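Local coordinates for Ycf54 protein (Thermosynechococcus elongatus, PDB 3HZE) that probably assists the oxidative cyclase that builds the fifth ring of chlorophyll, at residues S10-F13 against L14-E18; N72-F75 against I76-L79. All coordinates share one frame; numbering follows the deposited sequence.

Contact 1 (S10-F13 against L14-E18); sequences SKKF and LTEEE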
loop_
_atom_site.group_PDB
_atom_site.type_symbol
_atom_site.label_atom_id
_atom_site.label_comp_id
_atom_site.label_asym_id
_atom_site.label_seq_id
_atom_site.Cartn_x
_atom_site.Cartn_y
_atom_site.Cartn_z
ATOM N N SER A 10 8.061 1.193 -6.020
ATOM C CA SER A 10 9.239 1.860 -5.486
ATOM C C SER A 10 8.820 3.250 -5.023
ATOM O O SER A 10 7.870 3.831 -5.558
ATOM C CB SER A 10 10.317 1.980 -6.571
ATOM O OG SER A 10 9.891 2.846 -7.608
ATOM N N LYS A 11 9.515 3.781 -4.024
ATOM C CA LYS A 11 9.198 5.107 -3.528
ATOM C C LYS A 11 9.521 6.098 -4.641
ATOM O O LYS A 11 8.904 7.161 -4.755
ATOM C CB LYS A 11 10.022 5.424 -2.273
ATOM C CG LYS A 11 9.931 4.333 -1.214
ATOM C CD LYS A 11 9.797 4.886 0.203
ATOM C CE LYS A 11 10.972 5.752 0.600
ATOM N NZ LYS A 11 10.900 6.146 2.039
ATOM N N LYS A 12 10.491 5.732 -5.470
ATOM C CA LYS A 12 10.895 6.582 -6.587
ATOM C C LYS A 12 9.699 6.791 -7.523
ATOM O O LYS A 12 9.370 7.923 -7.886
ATOM C CB LYS A 12 12.054 5.929 -7.351
ATOM C CG LYS A 12 12.615 6.783 -8.483
ATOM C CD LYS A 12 13.636 5.995 -9.301
ATOM C CE LYS A 12 14.171 6.807 -10.474
ATOM N NZ LYS A 12 14.983 7.967 -10.018
ATOM N N PHE A 13 9.040 5.702 -7.904
ATOM C CA PHE A 13 7.880 5.803 -8.786
ATOM C C PHE A 13 6.737 6.584 -8.128
ATOM O O PHE A 13 6.067 7.385 -8.779
ATOM C CB PHE A 13 7.394 4.406 -9.188
ATOM C CG PHE A 13 6.102 4.409 -9.967
ATOM C CD1 PHE A 13 4.898 4.119 -9.337
ATOM C CD2 PHE A 13 6.091 4.704 -11.328
ATOM C CE1 PHE A 13 3.695 4.121 -10.050
ATOM C CE2 PHE A 13 4.897 4.710 -12.052
ATOM C CZ PHE A 13 3.697 4.415 -11.411
ATOM N N LEU A 14 6.530 6.350 -6.838
ATOM C CA LEU A 14 5.465 7.012 -6.081
ATOM C C LEU A 14 5.783 8.452 -5.659
ATOM O O LEU A 14 5.008 9.070 -4.922
ATOM C CB LEU A 14 5.121 6.185 -4.832
ATOM C CG LEU A 14 4.515 4.804 -5.094
ATOM C CD1 LEU A 14 4.363 4.032 -3.786
ATOM C CD2 LEU A 14 3.167 4.973 -5.779
ATOM N N THR A 15 6.918 8.982 -6.102
ATOM C CA THR A 15 7.276 10.354 -5.770
ATOM C C THR A 15 7.633 11.152 -7.033
ATOM O O THR A 15 7.358 12.349 -7.108
ATOM C CB THR A 15 8.465 10.422 -4.763
ATOM O OG1 THR A 15 9.597 9.729 -5.298
ATOM C CG2 THR A 15 8.083 9.779 -3.429
ATOM N N GLU A 16 8.213 10.492 -8.037
ATOM C CA GLU A 16 8.600 11.193 -9.263
ATOM C C GLU A 16 7.656 11.003 -10.440
ATOM O O GLU A 16 7.797 11.680 -11.461
ATOM C CB GLU A 16 10.020 10.783 -9.689
ATOM C CG GLU A 16 11.040 10.879 -8.568
ATOM C CD GLU A 16 12.475 10.753 -9.052
ATOM O OE1 GLU A 16 12.713 10.070 -10.071
ATOM O OE2 GLU A 16 13.369 11.333 -8.397
ATOM N N GLU A 17 6.702 10.087 -10.312
ATOM C CA GLU A 17 5.758 9.839 -11.396
ATOM C C GLU A 17 4.292 9.846 -10.982
ATOM O O GLU A 17 3.466 10.475 -11.641
ATOM C CB GLU A 17 6.059 8.503 -12.085
ATOM C CG GLU A 17 7.329 8.497 -12.926
ATOM C CD GLU A 17 7.495 7.204 -13.706
ATOM O OE1 GLU A 17 8.519 6.516 -13.519
ATOM O OE2 GLU A 17 6.596 6.872 -14.504
ATOM N N GLU A 18 3.971 9.152 -9.897
ATOM C CA GLU A 18 2.590 9.069 -9.445
ATOM C C GLU A 18 2.400 9.325 -7.952
ATOM O O GLU A 18 2.088 8.402 -7.195
ATOM C CB GLU A 18 2.017 7.689 -9.788
ATOM C CG GLU A 18 1.824 7.435 -11.269
ATOM C CD GLU A 18 0.750 8.310 -11.872
ATOM O OE1 GLU A 18 -0.031 8.916 -11.106
ATOM O OE2 GLU A 18 0.679 8.383 -13.114
#
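Lys12 and Phe13 meet the glutamates four and five residues ahead of them in a local contact around a short, serine-capped helix on the surface, which follows strand 3-10 of the antiparallel sheet. Ser10 caps its start: Ser10 OG accepts from Phe13 N at 3.0 Å, while Ser10 O takes the hydrogen of Leu14 N. At the other end Phe13 O receives both Glu17 N and Glu18 N, the latter bond being 3.0 Å long. Thr15 folds its hydroxyl back onto the chain, OG1 donating to Lys11 O over 2.7 Å. With CG anti to the backbone N (chi1 173°), the Phe13 ring runs alongside Glu18, and its CZ lies 3.6 Å from Glu18 CG. The Glu17 side chain crosses that of Phe13 at about a right angle and brings OE2 to the ring edge, 3.7 Å from Phe13 CE2. Leu83 of helix 73-83 also touches this ring. Were Phe13 an alanine, a gap would probably open beside Leu83 and the Glu18 methylenes would lose the ring they lie against. On the solvent side Lys12 and Glu16 form a salt bridge, Lys12 NZ meeting Glu16 OE1 at 3.1 Å from above the carboxylate plane.

Contact 2 (N72-F75 against I76-L79); sequences NQQF and IQWL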
loop_
_atom_site.group_PDB
_atom_site.type_symbol
_atom_site.label_atom_id
_atom_site.label_comp_id
_atom_site.label_asym_id
_atom_site.label_seq_id
_atom_site.Cartn_x
_atom_site.Cartn_y
_atom_site.Cartn_z
ATOM N N ASN A 72 -10.430 -2.573 1.357
ATOM C CA ASN A 72 -11.380 -2.347 0.266
ATOM C C ASN A 72 -10.657 -2.749 -1.020
ATOM O O ASN A 72 -9.810 -2.009 -1.522
ATOM C CB ASN A 72 -11.768 -0.868 0.189
ATOM C CG ASN A 72 -12.763 -0.580 -0.930
ATOM O OD1 ASN A 72 -12.622 -1.084 -2.044
ATOM N ND2 ASN A 72 -13.773 0.237 -0.635
ATOM N N GLN A 73 -11.000 -3.912 -1.562
ATOM C CA GLN A 73 -10.339 -4.397 -2.765
ATOM C C GLN A 73 -10.513 -3.517 -3.999
ATOM O O GLN A 73 -9.583 -3.384 -4.791
ATOM C CB GLN A 73 -10.795 -5.825 -3.080
ATOM C CG GLN A 73 -10.232 -6.389 -4.374
ATOM C CD GLN A 73 -10.527 -7.865 -4.538
ATOM O OE1 GLN A 73 -11.612 -8.336 -4.189
ATOM N NE2 GLN A 73 -9.567 -8.603 -5.080
ATOM N N GLN A 74 -11.687 -2.915 -4.170
ATOM C CA GLN A 74 -11.912 -2.072 -5.341
ATOM C C GLN A 74 -11.009 -0.851 -5.372
ATOM O O GLN A 74 -10.596 -0.422 -6.444
ATOM C CB GLN A 74 -13.380 -1.645 -5.422
ATOM C CG GLN A 74 -14.295 -2.759 -5.935
ATOM C CD GLN A 74 -14.170 -4.037 -5.125
ATOM O OE1 GLN A 74 -14.444 -4.054 -3.920
ATOM N NE2 GLN A 74 -13.755 -5.120 -5.781
ATOM N N PHE A 75 -10.705 -0.291 -4.204
ATOM C CA PHE A 75 -9.831 0.873 -4.145
ATOM C C PHE A 75 -8.451 0.488 -4.666
ATOM O O PHE A 75 -7.816 1.247 -5.396
ATOM C CB PHE A 75 -9.720 1.380 -2.707
ATOM C CG PHE A 75 -8.739 2.496 -2.537
ATOM C CD1 PHE A 75 -8.857 3.670 -3.280
ATOM C CD2 PHE A 75 -7.682 2.371 -1.647
ATOM C CE1 PHE A 75 -7.926 4.706 -3.133
ATOM C CE2 PHE A 75 -6.745 3.404 -1.493
ATOM C CZ PHE A 75 -6.870 4.570 -2.237
ATOM N N ILE A 76 -7.994 -0.701 -4.280
ATOM C CA ILE A 76 -6.691 -1.188 -4.710
ATOM C C ILE A 76 -6.713 -1.473 -6.207
ATOM O O ILE A 76 -5.756 -1.162 -6.916
ATOM C CB ILE A 76 -6.298 -2.462 -3.921
ATOM C CG1 ILE A 76 -6.115 -2.102 -2.444
ATOM C CG2 ILE A 76 -5.033 -3.074 -4.481
ATOM C CD1 ILE A 76 -5.046 -1.015 -2.191
ATOM N N GLN A 77 -7.802 -2.063 -6.692
ATOM C CA GLN A 77 -7.910 -2.348 -8.119
ATOM C C GLN A 77 -7.925 -1.024 -8.882
ATOM O O GLN A 77 -7.385 -0.923 -9.979
ATOM C CB GLN A 77 -9.190 -3.137 -8.429
ATOM C CG GLN A 77 -9.277 -4.488 -7.734
ATOM C CD GLN A 77 -10.602 -5.192 -7.991
ATOM O OE1 GLN A 77 -11.670 -4.581 -7.903
ATOM N NE2 GLN A 77 -10.539 -6.485 -8.297
ATOM N N TRP A 78 -8.550 -0.008 -8.298
ATOM C CA TRP A 78 -8.604 1.299 -8.935
ATOM C C TRP A 78 -7.188 1.883 -9.044
ATOM O O TRP A 78 -6.807 2.430 -10.086
ATOM C CB TRP A 78 -9.504 2.235 -8.131
ATOM C CG TRP A 78 -9.505 3.637 -8.632
ATOM C CD1 TRP A 78 -10.219 4.141 -9.680
ATOM C CD2 TRP A 78 -8.729 4.723 -8.114
ATOM N NE1 TRP A 78 -9.937 5.476 -9.847
ATOM C CE2 TRP A 78 -9.026 5.858 -8.897
ATOM C CE3 TRP A 78 -7.810 4.845 -7.058
ATOM C CZ2 TRP A 78 -8.437 7.106 -8.660
ATOM C CZ3 TRP A 78 -7.226 6.083 -6.821
ATOM C CH2 TRP A 78 -7.543 7.199 -7.619
ATOM N N LEU A 79 -6.408 1.764 -7.971
ATOM C CA LEU A 79 -5.031 2.274 -7.979
ATOM C C LEU A 79 -4.202 1.582 -9.064
ATOM O O LEU A 79 -3.415 2.223 -9.750
ATOM C CB LEU A 79 -4.371 2.063 -6.605
ATOM C CG LEU A 79 -4.721 3.073 -5.503
ATOM C CD1 LEU A 79 -4.115 2.623 -4.176
ATOM C CD2 LEU A 79 -4.186 4.453 -5.882
#
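Phe75 and Leu79 cross one turn apart, the methyl CD1 of Leu79 lying over one face of the ring in a CH-pi contact, 4.2 Å from its centroid. Trp78 meets the same phenyl ring differently: the two aromatic planes are only 16° apart, yet they touch rim to rim without overlapping, Phe75 CE1 standing 3.9 Å from Trp78 CE3. Both side chains carry CG anti to the backbone N (chi1 175° in Phe75, 174° in Trp78), which sends the two rings out in similar directions from positions three residues apart. The glutamines form a second cluster. Gln73 and Gln77 stack their amides, with Gln73 CG 3.8 Å from Gln77 CD, whereas the Gln74 amide stands nearly perpendicular to that of Gln77 and donates weakly, NE2 to Gln77 OE1, at 3.0 Å. The backbone bond from Gln77 N to Gln73 O measures 2.9 Å. Phe75 also makes a cation-pi contact with Arg27 of helix 21-34, while Ile76 and Leu79 lie against Ile7 of strand 3-10. Asn72 is the N-cap, its OD1 accepting from Phe75 N at 3.0 Å, from above the amide plane. Together these features describe the N-capped first turns of an amphipathic helix packed on an antiparallel sheet.

Contacts 1 and 2 lie in series along the chain, their centres 19 Å apart and their nearest atoms about 7 Å apart, so they do not touch. Each starts a helix just after a strand, with a polar side chain accepting from the backbone three residues on: contact 1 comes after strand 3-10, whereas contact 2 comes after strand 65-70. Because these neighbouring strands run antiparallel, the two caps fall at opposite ends of the sheet. Helix 73-83 joins them: it begins in contact 2, and its Leu83 touches Phe13, Leu14 and Glu18 of contact 1. Ile68 is a neighbour of both, meeting Leu14 as well as Phe75 and Leu79.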